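Local coordinates for protein esterase (uncultured bacterium pCosCE1, PDB 7ATL) that hydrolyses carboxylic esters as a family VIII carboxylesterase of beta-lactamase fold and promiscuously transfers acyl groups to other acceptors, at residues A[46-51]-A[219-224]; A[24-29]-A[361-366]; A[189-194]-A[207-212]; A[58-63]-A[266-271]. One frame throughout, in Å; residues are numbered along the deposited sequence.

Interaction 1: residues A[46-51]-A[219-224]; sequences YADREQ and TAYHDT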
loop_
_atom_site.group_PDB
_atom_site.type_symbol
_atom_site.label_atom_id
_atom_site.label_comp_id
_atom_site.label_asym_id
_atom_site.label_seq_id
_atom_site.Cartn_x
_atom_site.Cartn_y
_atom_site.Cartn_z
ATOM N N TYR A 46 -1.836 -22.046 4.029
ATOM C CA TYR A 46 -2.612 -22.280 2.779
ATOM C C TYR A 46 -2.897 -20.965 2.029
ATOM O O TYR A 46 -3.220 -19.933 2.627
ATOM C CB TYR A 46 -3.913 -23.023 3.106
ATOM C CG TYR A 46 -3.783 -24.399 3.734
ATOM C CD1 TYR A 46 -3.255 -25.472 3.023
ATOM C CD2 TYR A 46 -4.260 -24.653 5.015
ATOM C CE1 TYR A 46 -3.164 -26.739 3.576
ATOM C CE2 TYR A 46 -4.178 -25.913 5.584
ATOM C CZ TYR A 46 -3.624 -26.954 4.860
ATOM O OH TYR A 46 -3.562 -28.199 5.403
ATOM N N ALA A 47 -2.767 -21.017 0.710
ATOM C CA ALA A 47 -3.329 -20.037 -0.240
ATOM C C ALA A 47 -4.846 -20.092 -0.088
ATOM O O ALA A 47 -5.452 -19.013 0.038
ATOM C CB ALA A 47 -2.923 -20.369 -1.658
ATOM N N ASP A 48 -5.395 -21.318 -0.110
ATOM C CA ASP A 48 -6.819 -21.653 0.155
ATOM C C ASP A 48 -6.903 -22.814 1.167
ATOM O O ASP A 48 -6.473 -23.928 0.830
ATOM C CB ASP A 48 -7.540 -21.971 -1.157
ATOM C CG ASP A 48 -9.051 -21.967 -0.991
ATOM O OD1 ASP A 48 -9.579 -22.811 -0.225
ATOM O OD2 ASP A 48 -9.685 -21.092 -1.581
ATOM N N ARG A 49 -7.479 -22.570 2.350
ATOM C CA ARG A 49 -7.649 -23.576 3.437
ATOM C C ARG A 49 -8.628 -24.670 3.005
ATOM O O ARG A 49 -8.277 -25.846 3.094
ATOM C CB ARG A 49 -8.176 -22.930 4.722
ATOM C CG ARG A 49 -7.857 -23.708 5.996
ATOM C CD ARG A 49 -8.419 -23.071 7.261
ATOM N NE ARG A 49 -9.691 -22.449 6.915
ATOM C CZ ARG A 49 -10.301 -21.480 7.593
ATOM N NH1 ARG A 49 -9.799 -20.992 8.721
ATOM N NH2 ARG A 49 -11.436 -20.997 7.118
ATOM N N GLU A 50 -9.809 -24.290 2.537
ATOM C CA GLU A 50 -10.892 -25.244 2.202
ATOM C C GLU A 50 -10.402 -26.217 1.114
ATOM O O GLU A 50 -10.685 -27.396 1.275
ATOM C CB GLU A 50 -12.179 -24.484 1.860
ATOM C CG GLU A 50 -12.736 -23.665 3.034
ATOM C CD GLU A 50 -12.139 -22.273 3.241
ATOM O OE1 GLU A 50 -11.516 -21.722 2.291
ATOM O OE2 GLU A 50 -12.288 -21.733 4.356
ATOM N N GLN A 51 -9.630 -25.790 0.107
ATOM C CA GLN A 51 -9.034 -26.711 -0.916
ATOM C C GLN A 51 -7.668 -27.283 -0.462
ATOM O O GLN A 51 -7.002 -27.977 -1.278
ATOM C CB GLN A 51 -8.814 -26.000 -2.253
ATOM C CG GLN A 51 -10.054 -25.362 -2.854
ATOM C CD GLN A 51 -9.715 -24.608 -4.122
ATOM O OE1 GLN A 51 -10.537 -24.492 -5.029
ATOM N NE2 GLN A 51 -8.495 -24.090 -4.208
ATOM N N THR A 219 -6.607 -16.855 -1.763
ATOM C CA THR A 219 -7.968 -16.564 -1.280
ATOM C C THR A 219 -7.905 -15.583 -0.096
ATOM O O THR A 219 -7.200 -15.872 0.910
ATOM C CB THR A 219 -8.627 -17.895 -0.927
ATOM O OG1 THR A 219 -8.415 -18.663 -2.110
ATOM C CG2 THR A 219 -10.076 -17.746 -0.513
ATOM N N ALA A 220 -8.668 -14.498 -0.175
ATOM C CA ALA A 220 -8.773 -13.495 0.903
ATOM C C ALA A 220 -9.662 -14.030 2.027
ATOM O O ALA A 220 -10.809 -14.456 1.739
ATOM C CB ALA A 220 -9.329 -12.209 0.342
ATOM N N TYR A 221 -9.169 -13.961 3.257
ATOM C CA TYR A 221 -9.880 -14.326 4.505
ATOM C C TYR A 221 -9.936 -13.067 5.368
ATOM O O TYR A 221 -9.095 -12.154 5.095
ATOM C CB TYR A 221 -9.156 -15.455 5.254
ATOM C CG TYR A 221 -9.127 -16.765 4.517
ATOM C CD1 TYR A 221 -8.223 -16.979 3.492
ATOM C CD2 TYR A 221 -10.019 -17.783 4.824
ATOM C CE1 TYR A 221 -8.220 -18.159 2.768
ATOM C CE2 TYR A 221 -10.022 -18.974 4.120
ATOM C CZ TYR A 221 -9.117 -19.165 3.090
ATOM O OH TYR A 221 -9.126 -20.327 2.369
ATOM N N HIS A 222 -10.838 -13.030 6.354
ATOM C CA HIS A 222 -10.920 -11.949 7.364
ATOM C C HIS A 222 -11.142 -12.566 8.747
ATOM O O HIS A 222 -11.560 -13.723 8.762
ATOM C CB HIS A 222 -12.008 -10.946 6.972
ATOM C CG HIS A 222 -13.363 -11.352 7.418
ATOM N ND1 HIS A 222 -13.931 -10.825 8.574
ATOM C CD2 HIS A 222 -14.235 -12.248 6.889
ATOM C CE1 HIS A 222 -15.127 -11.368 8.722
ATOM N NE2 HIS A 222 -15.338 -12.257 7.691
ATOM N N ASP A 223 -10.886 -11.816 9.833
ATOM C CA ASP A 223 -10.909 -12.287 11.250
ATOM C C ASP A 223 -12.357 -12.326 11.755
ATOM O O ASP A 223 -13.073 -11.316 11.576
ATOM C CB ASP A 223 -10.073 -11.394 12.177
ATOM C CG ASP A 223 -8.801 -10.756 11.602
ATOM O OD1 ASP A 223 -7.919 -11.484 11.074
ATOM O OD2 ASP A 223 -8.666 -9.520 11.739
ATOM N N THR A 224 -12.776 -13.451 12.359
ATOM C CA THR A 224 -14.165 -13.702 12.857
ATOM C C THR A 224 -14.110 -14.253 14.282
ATOM O O THR A 224 -12.996 -14.303 14.827
ATOM C CB THR A 224 -14.938 -14.719 12.000
ATOM O OG1 THR A 224 -14.347 -14.769 10.701
ATOM C CG2 THR A 224 -16.420 -14.412 11.880
#
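The phenol oxygen of Tyr221 is gripped by two hydrogen bonds. Tyr221 OH accepts from the backbone N of Arg49 at 2.8 Å, with an angle of 152° at the hydrogen. In turn Tyr221 OH donates to Glu50 OE1, also 2.8 Å away. A tyrosine suits this place because one hydroxyl can serve both the peptide N-H and the carboxylate. Glu50 and Tyr221 meet tip to tip, with carboxylate and ring nearly coplanar (22°); the glutamate chain bends at its second torsion to bring its end round, and OE2 lies at the ring edge beside CE2. Glu50 OE2 forms a salt bridge with Arg49 NH2, 3.0 Å, which probably steadies its negative charge. The same NH2 bonds to the carbonyl of Pro228, and the guanidinium turns one face to Tyr221 CE2.

Asp48 uses its two oxygens separately. With CG anti to the backbone N (chi1 -165°), Asp48 OD2 accepts from Thr219 OG1 at 2.8 Å, while Asp48 OD1 receives the N-H of Gln51 at 3.0 Å. Thr219 is held a second time, its N reaching Ala47 O at 3.0 Å from above the carbonyl plane. Tyr221 itself sits on the short strand 221-222, whose backbone bonds to Asn362 and Ala364 join it to strand 363-364. The turn that Asp48 closes is an Asx motif, and Ala47 and Asp48, both facing Lys53, form a classic beta bulge.

Interaction 2: residues A[24-29]-A[361-366]; sequences RIVGSV and TNTAFE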
loop_
_atom_site.group_PDB
_atom_site.type_symbol
_atom_site.label_atom_id
_atom_site.label_comp_id
_atom_site.label_asym_id
_atom_site.label_seq_id
_atom_site.Cartn_x
_atom_site.Cartn_y
_atom_site.Cartn_z
ATOM N N ARG A 24 -4.790 -17.215 13.609
ATOM C CA ARG A 24 -4.683 -15.737 13.470
ATOM C C ARG A 24 -4.379 -15.430 11.998
ATOM O O ARG A 24 -4.897 -14.443 11.482
ATOM C CB ARG A 24 -3.605 -15.180 14.407
ATOM C CG ARG A 24 -4.094 -14.766 15.790
ATOM C CD ARG A 24 -2.949 -14.770 16.801
ATOM N NE ARG A 24 -1.822 -13.938 16.387
ATOM C CZ ARG A 24 -0.533 -14.290 16.329
ATOM N NH1 ARG A 24 -0.107 -15.490 16.691
ATOM N NH2 ARG A 24 0.353 -13.400 15.918
ATOM N N ILE A 25 -3.585 -16.287 11.363
ATOM C CA ILE A 25 -3.147 -16.211 9.941
ATOM C C ILE A 25 -3.478 -17.554 9.287
ATOM O O ILE A 25 -3.299 -18.599 9.937
ATOM C CB ILE A 25 -1.635 -15.903 9.872
ATOM C CG1 ILE A 25 -1.325 -14.554 10.518
ATOM C CG2 ILE A 25 -1.091 -15.968 8.450
ATOM C CD1 ILE A 25 -2.080 -13.388 9.892
ATOM N N VAL A 26 -3.928 -17.517 8.043
ATOM C CA VAL A 26 -4.268 -18.716 7.237
ATOM C C VAL A 26 -3.024 -19.136 6.452
ATOM O O VAL A 26 -2.701 -20.367 6.432
ATOM C CB VAL A 26 -5.468 -18.394 6.333
ATOM C CG1 VAL A 26 -5.739 -19.495 5.312
ATOM C CG2 VAL A 26 -6.696 -18.102 7.186
ATOM N N GLY A 27 -2.375 -18.153 5.823
ATOM C CA GLY A 27 -1.143 -18.315 5.026
ATOM C C GLY A 27 -0.391 -16.999 4.877
ATOM O O GLY A 27 -1.011 -15.908 4.968
ATOM N N SER A 28 0.923 -17.071 4.689
ATOM C CA SER A 28 1.794 -15.881 4.493
ATOM C C SER A 28 2.978 -16.266 3.619
ATOM O O SER A 28 3.321 -17.464 3.562
ATOM C CB SER A 28 2.255 -15.261 5.794
ATOM O OG SER A 28 3.295 -16.029 6.377
ATOM N N VAL A 29 3.513 -15.272 2.921
ATOM C CA VAL A 29 4.867 -15.293 2.316
ATOM C C VAL A 29 5.659 -14.147 2.942
ATOM O O VAL A 29 5.190 -13.014 2.839
ATOM C CB VAL A 29 4.771 -15.159 0.795
ATOM C CG1 VAL A 29 6.153 -15.135 0.160
ATOM C CG2 VAL A 29 3.914 -16.264 0.213
ATOM N N THR A 361 0.102 -11.502 3.730
ATOM C CA THR A 361 -0.828 -12.551 4.237
ATOM C C THR A 361 -2.154 -12.463 3.488
ATOM O O THR A 361 -2.394 -11.499 2.770
ATOM C CB THR A 361 -1.067 -12.517 5.759
ATOM O OG1 THR A 361 -2.218 -11.736 6.076
ATOM C CG2 THR A 361 0.120 -12.015 6.553
ATOM N N ASN A 362 -2.977 -13.476 3.669
ATOM C CA ASN A 362 -4.295 -13.582 3.020
ATOM C C ASN A 362 -5.325 -13.402 4.125
ATOM O O ASN A 362 -6.441 -13.848 3.938
ATOM C CB ASN A 362 -4.423 -14.918 2.296
ATOM C CG ASN A 362 -4.372 -16.099 3.245
ATOM O OD1 ASN A 362 -4.288 -15.929 4.463
ATOM N ND2 ASN A 362 -4.459 -17.301 2.701
ATOM N N THR A 363 -4.944 -12.765 5.227
ATOM C CA THR A 363 -5.797 -12.618 6.430
ATOM C C THR A 363 -5.884 -11.143 6.849
ATOM O O THR A 363 -4.930 -10.617 7.435
ATOM C CB THR A 363 -5.256 -13.535 7.528
ATOM O OG1 THR A 363 -5.264 -14.854 6.976
ATOM C CG2 THR A 363 -6.076 -13.473 8.801
ATOM N N ALA A 364 -7.013 -10.496 6.573
ATOM C CA ALA A 364 -7.351 -9.138 7.058
ATOM C C ALA A 364 -8.154 -9.266 8.350
ATOM O O ALA A 364 -9.031 -10.123 8.422
ATOM C CB ALA A 364 -8.144 -8.451 5.981
ATOM N N PHE A 365 -7.876 -8.468 9.390
ATOM C CA PHE A 365 -6.853 -7.445 9.421
ATOM C C PHE A 365 -5.625 -7.917 10.201
ATOM O O PHE A 365 -4.789 -7.055 10.471
ATOM C CB PHE A 365 -7.433 -6.183 10.063
ATOM C CG PHE A 365 -8.729 -5.763 9.422
ATOM C CD1 PHE A 365 -8.721 -5.091 8.207
ATOM C CD2 PHE A 365 -9.948 -6.100 9.996
ATOM C CE1 PHE A 365 -9.910 -4.750 7.582
ATOM C CE2 PHE A 365 -11.134 -5.746 9.378
ATOM C CZ PHE A 365 -11.112 -5.077 8.171
ATOM N N GLU A 366 -5.492 -9.201 10.553
ATOM C CA GLU A 366 -4.358 -9.655 11.413
ATOM C C GLU A 366 -3.039 -9.301 10.706
ATOM O O GLU A 366 -2.183 -8.699 11.344
ATOM C CB GLU A 366 -4.483 -11.139 11.797
ATOM C CG GLU A 366 -3.318 -11.695 12.625
ATOM C CD GLU A 366 -3.071 -11.139 14.023
ATOM O OE1 GLU A 366 -4.001 -10.590 14.633
ATOM O OE2 GLU A 366 -1.932 -11.269 14.510
#
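The charged part joins Arg24 to Glu366. Arg24 NE and Glu366 OE2 form a salt bridge of 3.3 Å, and NH2 adds a weak bond to the same oxygen. OE2 lies near the guanidinium plane, yet the arginine meets it from well above the carboxylate plane, the two planes being 87° apart. Glu366 OE2 also accepts from the N of Tyr372, and Arg24 NH1 pairs with Glu22, so both charges have further partners.

Neutral hydrogen bonds hold the middle. Thr363 OG1, anti to its own carbonyl carbon (chi1 -57°), accepts from Val26 N at 3.2 Å and donates a hydrogen bond to Asn362 OD1 at 2.9 Å, in the plane of that carbonyl. Asn362 OD1 takes a weak bond from Gly27 N as well, and Asn362 N gives a weak one to Gly27 O. Threonine and asparagine suit this buried place because their short side chains reach the backbone N-H groups of Val26 and Gly27, where strand 27-34 begins.

Apolar contact comes from Ile25 CD1, which rests on Glu366 CG at 3.4 Å, so the glutamate's methylenes serve as a greasy surface. Ser28 CB and Thr361 CG2 touch at 4.0 Å. Val26 adds van der Waals packing against two polar side chains, CB on Asn362 OD1 and CG2 on Thr363 OG1.

Ser28 and Thr361 are a non-hydrogen-bonded antiparallel pair in the large antiparallel sheet of the beta-lactamase fold; from that pair the chain leaves the strand in an ST turn, Thr361 OG1, also hydrogen-bonded to Gly344 O, accepting from Thr363 N.

Interaction 3: residues A[189-194]-A[207-212]; sequences PLPQVF and TGFYTT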
loop_
_atom_site.group_PDB
_atom_site.type_symbol
_atom_site.label_atom_id
_atom_site.label_comp_id
_atom_site.label_asym_id
_atom_site.label_seq_id
_atom_site.Cartn_x
_atom_site.Cartn_y
_atom_site.Cartn_z
ATOM N N PRO A 189 -3.017 4.767 -20.498
ATOM C CA PRO A 189 -3.712 4.352 -19.282
ATOM C C PRO A 189 -2.749 3.836 -18.211
ATOM O O PRO A 189 -1.688 3.389 -18.558
ATOM C CB PRO A 189 -4.646 3.228 -19.771
ATOM C CG PRO A 189 -4.822 3.506 -21.252
ATOM C CD PRO A 189 -3.443 3.976 -21.671
ATOM N N LEU A 190 -3.185 3.873 -16.951
ATOM C CA LEU A 190 -2.323 3.628 -15.772
ATOM C C LEU A 190 -1.665 2.242 -15.832
ATOM O O LEU A 190 -0.514 2.119 -15.422
ATOM C CB LEU A 190 -3.143 3.839 -14.491
ATOM C CG LEU A 190 -2.352 3.724 -13.184
ATOM C CD1 LEU A 190 -1.212 4.724 -13.169
ATOM C CD2 LEU A 190 -3.230 3.906 -11.951
ATOM N N PRO A 191 -2.322 1.142 -16.281
ATOM C CA PRO A 191 -1.662 -0.164 -16.325
ATOM C C PRO A 191 -0.430 -0.144 -17.241
ATOM O O PRO A 191 0.603 -0.737 -16.866
ATOM C CB PRO A 191 -2.738 -1.141 -16.831
ATOM C CG PRO A 191 -4.036 -0.460 -16.498
ATOM C CD PRO A 191 -3.746 1.029 -16.642
ATOM N N GLN A 192 -0.538 0.559 -18.370
ATOM C CA GLN A 192 0.585 0.692 -19.335
ATOM C C GLN A 192 1.656 1.596 -18.698
ATOM O O GLN A 192 2.848 1.268 -18.798
ATOM C CB GLN A 192 0.114 1.198 -20.702
ATOM C CG GLN A 192 -0.546 0.132 -21.564
ATOM C CD GLN A 192 -1.901 -0.373 -21.097
ATOM O OE1 GLN A 192 -2.159 -1.571 -21.115
ATOM N NE2 GLN A 192 -2.800 0.511 -20.689
ATOM N N VAL A 193 1.253 2.662 -18.008
ATOM C CA VAL A 193 2.205 3.539 -17.267
ATOM C C VAL A 193 3.019 2.682 -16.293
ATOM O O VAL A 193 4.254 2.743 -16.311
ATOM C CB VAL A 193 1.489 4.675 -16.527
ATOM C CG1 VAL A 193 2.470 5.423 -15.659
ATOM C CG2 VAL A 193 0.790 5.626 -17.484
ATOM N N PHE A 194 2.351 1.909 -15.449
ATOM C CA PHE A 194 3.028 1.049 -14.449
ATOM C C PHE A 194 3.979 0.076 -15.157
ATOM O O PHE A 194 5.086 -0.185 -14.635
ATOM C CB PHE A 194 2.022 0.249 -13.622
ATOM C CG PHE A 194 2.681 -0.706 -12.664
ATOM C CD1 PHE A 194 3.329 -0.227 -11.532
ATOM C CD2 PHE A 194 2.687 -2.077 -12.912
ATOM C CE1 PHE A 194 3.940 -1.102 -10.646
ATOM C CE2 PHE A 194 3.300 -2.956 -12.026
ATOM C CZ PHE A 194 3.926 -2.464 -10.889
ATOM N N THR A 207 3.161 -8.599 -11.433
ATOM C CA THR A 207 2.483 -7.513 -10.694
ATOM C C THR A 207 1.749 -6.608 -11.686
ATOM O O THR A 207 2.360 -6.195 -12.683
ATOM C CB THR A 207 3.492 -6.794 -9.794
ATOM O OG1 THR A 207 3.865 -7.705 -8.749
ATOM C CG2 THR A 207 2.951 -5.497 -9.223
ATOM N N GLY A 208 0.488 -6.295 -11.395
ATOM C CA GLY A 208 -0.348 -5.449 -12.260
ATOM C C GLY A 208 -1.667 -5.151 -11.591
ATOM O O GLY A 208 -1.702 -5.185 -10.341
ATOM N N PHE A 209 -2.707 -4.899 -12.390
ATOM C CA PHE A 209 -4.004 -4.325 -11.938
ATOM C C PHE A 209 -5.127 -5.368 -11.953
ATOM O O PHE A 209 -6.199 -5.085 -11.390
ATOM C CB PHE A 209 -4.343 -3.106 -12.796
ATOM C CG PHE A 209 -3.621 -1.870 -12.343
ATOM C CD1 PHE A 209 -4.083 -1.166 -11.244
ATOM C CD2 PHE A 209 -2.458 -1.466 -12.973
ATOM C CE1 PHE A 209 -3.417 -0.042 -10.797
ATOM C CE2 PHE A 209 -1.783 -0.349 -12.523
ATOM C CZ PHE A 209 -2.269 0.367 -11.445
ATOM N N TYR A 210 -4.877 -6.509 -12.590
ATOM C CA TYR A 210 -5.711 -7.733 -12.541
ATOM C C TYR A 210 -4.869 -8.942 -12.950
ATOM O O TYR A 210 -3.775 -8.741 -13.516
ATOM C CB TYR A 210 -6.915 -7.577 -13.460
ATOM C CG TYR A 210 -6.654 -7.850 -14.915
ATOM C CD1 TYR A 210 -6.047 -6.908 -15.720
ATOM C CD2 TYR A 210 -7.025 -9.053 -15.492
ATOM C CE1 TYR A 210 -5.831 -7.142 -17.070
ATOM C CE2 TYR A 210 -6.807 -9.310 -16.835
ATOM C CZ TYR A 210 -6.228 -8.340 -17.636
ATOM O OH TYR A 210 -6.053 -8.563 -18.974
ATOM N N THR A 211 -5.361 -10.151 -12.664
ATOM C CA THR A 211 -4.713 -11.429 -13.055
ATOM C C THR A 211 -5.731 -12.297 -13.795
ATOM O O THR A 211 -6.928 -12.207 -13.454
ATOM C CB THR A 211 -4.112 -12.142 -11.842
ATOM O OG1 THR A 211 -3.447 -13.300 -12.349
ATOM C CG2 THR A 211 -5.143 -12.520 -10.802
ATOM N N THR A 212 -5.271 -13.063 -14.787
ATOM C CA THR A 212 -6.045 -14.137 -15.463
ATOM C C THR A 212 -5.720 -15.494 -14.833
ATOM O O THR A 212 -6.371 -16.462 -15.204
ATOM C CB THR A 212 -5.752 -14.216 -16.968
ATOM O OG1 THR A 212 -4.366 -14.523 -17.129
ATOM C CG2 THR A 212 -6.152 -12.958 -17.714
#
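Within the beta-lactamase fold, the first turn of helix 190-199 is met here by the loop that follows the helix, and Phe209 is the side chain that links them. From its CB, CG leaves anti to the carbonyl carbon (chi1 -81°), which sends the ring toward the helix. Phe209 CD2 comes first, 3.7 Å from Pro191 CA and close to Pro191 CB and CG. Proline fits the first turn, where a backbone N-H would have no carbonyl a turn earlier in the helix to bond to. Phe209 CE2 then lies against Pro191 CA and, at the ring edge, against Phe194 CB at 4.0 Å. At the tip, Phe209 CZ reaches Leu190 CD2 at 3.7 Å and Leu190 CG beside it, while CE1 grazes the same CD2. Leu190 holds its CG anti to the backbone N (chi1 -176°), so its branch comes round to the phenylalanine and crosses it at about a right angle. Phe209 also touches Met267 and Ile71, so a large apolar ring suits its place.

One turn on from Leu190, Phe194 also has CG anti to the backbone N (chi1 176°), and its ring extends to Thr207. Tyr70 meets this ring nearly at right angles. Thr207 divides its side chain: OG1 bonds to Asp273, whereas CG2 lies 3.6 Å from Phe194 CZ, and Thr207 O approaches Phe194 CE2 at the ring edge, 3.4 Å away.

Interaction 4: residues A[58-63]-A[266-271]; sequences ETQFRL and GMVGDA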
loop_
_atom_site.group_PDB
_atom_site.type_symbol
_atom_site.label_atom_id
_atom_site.label_comp_id
_atom_site.label_asym_id
_atom_site.label_seq_id
_atom_site.Cartn_x
_atom_site.Cartn_y
_atom_site.Cartn_z
ATOM N N GLU A 58 5.626 -18.039 -4.818
ATOM C CA GLU A 58 5.118 -17.395 -6.067
ATOM C C GLU A 58 3.622 -17.044 -5.945
ATOM O O GLU A 58 3.108 -16.402 -6.880
ATOM C CB GLU A 58 5.289 -18.297 -7.297
ATOM C CG GLU A 58 6.701 -18.831 -7.498
ATOM C CD GLU A 58 7.084 -20.030 -6.640
ATOM O OE1 GLU A 58 6.204 -20.884 -6.395
ATOM O OE2 GLU A 58 8.258 -20.093 -6.210
ATOM N N THR A 59 2.935 -17.420 -4.860
ATOM C CA THR A 59 1.493 -17.100 -4.700
ATOM C C THR A 59 1.279 -15.586 -4.843
ATOM O O THR A 59 1.952 -14.791 -4.147
ATOM C CB THR A 59 0.914 -17.578 -3.365
ATOM O OG1 THR A 59 1.127 -18.982 -3.266
ATOM C CG2 THR A 59 -0.564 -17.276 -3.253
ATOM N N GLN A 60 0.354 -15.203 -5.715
ATOM C CA GLN A 60 -0.012 -13.786 -5.956
ATOM C C GLN A 60 -1.045 -13.355 -4.907
ATOM O O GLN A 60 -1.876 -14.199 -4.459
ATOM C CB GLN A 60 -0.545 -13.611 -7.375
ATOM C CG GLN A 60 -0.284 -12.227 -7.931
ATOM C CD GLN A 60 -1.103 -11.915 -9.164
ATOM O OE1 GLN A 60 -2.230 -12.395 -9.334
ATOM N NE2 GLN A 60 -0.550 -11.055 -10.013
ATOM N N PHE A 61 -0.995 -12.085 -4.523
ATOM C CA PHE A 61 -1.949 -11.508 -3.550
ATOM C C PHE A 61 -2.667 -10.301 -4.144
ATOM O O PHE A 61 -2.148 -9.631 -5.054
ATOM C CB PHE A 61 -1.244 -11.094 -2.261
ATOM C CG PHE A 61 -0.659 -12.220 -1.458
ATOM C CD1 PHE A 61 0.547 -12.788 -1.821
ATOM C CD2 PHE A 61 -1.284 -12.662 -0.312
ATOM C CE1 PHE A 61 1.107 -13.801 -1.063
ATOM C CE2 PHE A 61 -0.738 -13.696 0.436
ATOM C CZ PHE A 61 0.456 -14.262 0.057
ATOM N N ARG A 62 -3.863 -10.061 -3.630
ATOM C CA ARG A 62 -4.508 -8.734 -3.691
ATOM C C ARG A 62 -3.672 -7.829 -2.794
ATOM O O ARG A 62 -3.466 -8.214 -1.624
ATOM C CB ARG A 62 -5.966 -8.827 -3.225
ATOM C CG ARG A 62 -6.831 -9.707 -4.116
ATOM C CD ARG A 62 -8.195 -9.995 -3.540
ATOM N NE ARG A 62 -8.926 -10.929 -4.384
ATOM C CZ ARG A 62 -8.784 -12.255 -4.371
ATOM N NH1 ARG A 62 -7.947 -12.856 -3.538
ATOM N NH2 ARG A 62 -9.515 -12.982 -5.183
ATOM N N LEU A 63 -3.195 -6.697 -3.318
ATOM C CA LEU A 63 -2.181 -5.864 -2.609
ATOM C C LEU A 63 -2.806 -4.747 -1.762
ATOM O O LEU A 63 -2.124 -4.336 -0.848
ATOM C CB LEU A 63 -1.197 -5.302 -3.633
ATOM C CG LEU A 63 -0.271 -6.347 -4.257
ATOM C CD1 LEU A 63 0.625 -5.707 -5.305
ATOM C CD2 LEU A 63 0.563 -7.028 -3.192
ATOM N N GLY A 266 -5.881 -1.128 -5.995
ATOM C CA GLY A 266 -6.435 -2.074 -6.982
ATOM C C GLY A 266 -5.460 -3.116 -7.524
ATOM O O GLY A 266 -5.881 -3.894 -8.448
ATOM N N MET A 267 -4.211 -3.138 -7.061
ATOM C CA MET A 267 -3.186 -3.980 -7.736
ATOM C C MET A 267 -3.118 -5.391 -7.106
ATOM O O MET A 267 -3.639 -5.613 -5.988
ATOM C CB MET A 267 -1.802 -3.316 -7.719
ATOM C CG MET A 267 -1.801 -1.928 -8.312
ATOM S SD MET A 267 -0.151 -1.204 -8.464
ATOM C CE MET A 267 0.524 -2.233 -9.758
ATOM N N VAL A 268 -2.492 -6.305 -7.849
ATOM C CA VAL A 268 -2.157 -7.709 -7.478
ATOM C C VAL A 268 -0.664 -7.919 -7.751
ATOM O O VAL A 268 -0.134 -7.259 -8.675
ATOM C CB VAL A 268 -3.001 -8.710 -8.285
ATOM C CG1 VAL A 268 -4.466 -8.629 -7.880
ATOM C CG2 VAL A 268 -2.837 -8.536 -9.788
ATOM N N GLY A 269 -0.015 -8.802 -6.989
ATOM C CA GLY A 269 1.422 -9.083 -7.141
ATOM C C GLY A 269 1.961 -10.037 -6.089
ATOM O O GLY A 269 1.287 -10.251 -5.052
ATOM N N ASP A 270 3.158 -10.579 -6.350
ATOM C CA ASP A 270 3.831 -11.552 -5.456
ATOM C C ASP A 270 4.805 -10.802 -4.557
ATOM O O ASP A 270 5.094 -9.645 -4.826
ATOM C CB ASP A 270 4.453 -12.707 -6.243
ATOM C CG ASP A 270 5.593 -12.314 -7.148
ATOM O OD1 ASP A 270 6.062 -11.173 -7.003
ATOM O OD2 ASP A 270 6.004 -13.167 -7.988
ATOM N N ALA A 271 5.254 -11.468 -3.505
ATOM C CA ALA A 271 6.151 -10.926 -2.466
ATOM C C ALA A 271 7.487 -10.494 -3.096
ATOM O O ALA A 271 7.953 -9.395 -2.766
ATOM C CB ALA A 271 6.312 -11.964 -1.380
HETATM O O HOH W 1 4.150 -14.931 -8.752
HETATM O O HOH W 2 4.203 -14.127 -2.887
#
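The ring of Phe61 has water 2 in its plane at one edge, with Gly269 O also near that plane; its side chain packs on Val29 and Leu360 of the large sheet. The other flat group, the amide of Gln60, is carried out on an extended chain across Val268, Gln60 NE2 lying 3.4 Å from Val268 CG2 and donating to Asn206 O. Its CG passes close over the backbone of Gly269.

Phe61 and Gly269 are a hydrogen-bonded antiparallel pair: Phe61 N reaches Gly269 O at 3.0 Å from above the carbonyl plane, and Gly269 N returns to Phe61 O in that carbonyl's plane. Leu63 N bonds to Met267 O at 2.9 Å beside the Arg62-Val268 pair of the small two-stranded sheet of this beta-lactamase fold, just ahead of an SxxK pattern consistent with a serine nucleophile. Glycine suits its place because Leu63 CD1 packs 3.6 Å from Gly269 N, against the bare backbone.

Past the strands two waters take over. Water 2 donates to Thr59 O and accepts from Ala271 N at 2.9 Å; water 1 bridges Glu58 O and Asp270 OD2, an oxygen also salt-bridged to Arg205. Asp270 OD1 caps the following helix at Asp273 N.

In the fold
Interactions 2 and 4 are buried, whereas 1 and 3 are only partly so. Interactions 1 and 2 share a small sheet in which strands 221-222 and 363-364 are neighbours: Tyr221 N lies 2.8 Å from Asn362 O, and Asp223 OD2 meets Phe365 N. Interactions 3 and 4 adjoin likewise, Gly208 O lying 2.8 Å from Val268 N, while the Phe61 ring of interaction 4 packs against Thr361 and Val29 of interaction 2. Chemistry follows place. The outlying loop of interaction 1 relies on carboxylates and hydroxyls, interaction 2 mixes a salt bridge with buried neutral bonds, interaction 4 depends on backbone pairing and waters, and interaction 3 is almost wholly apolar.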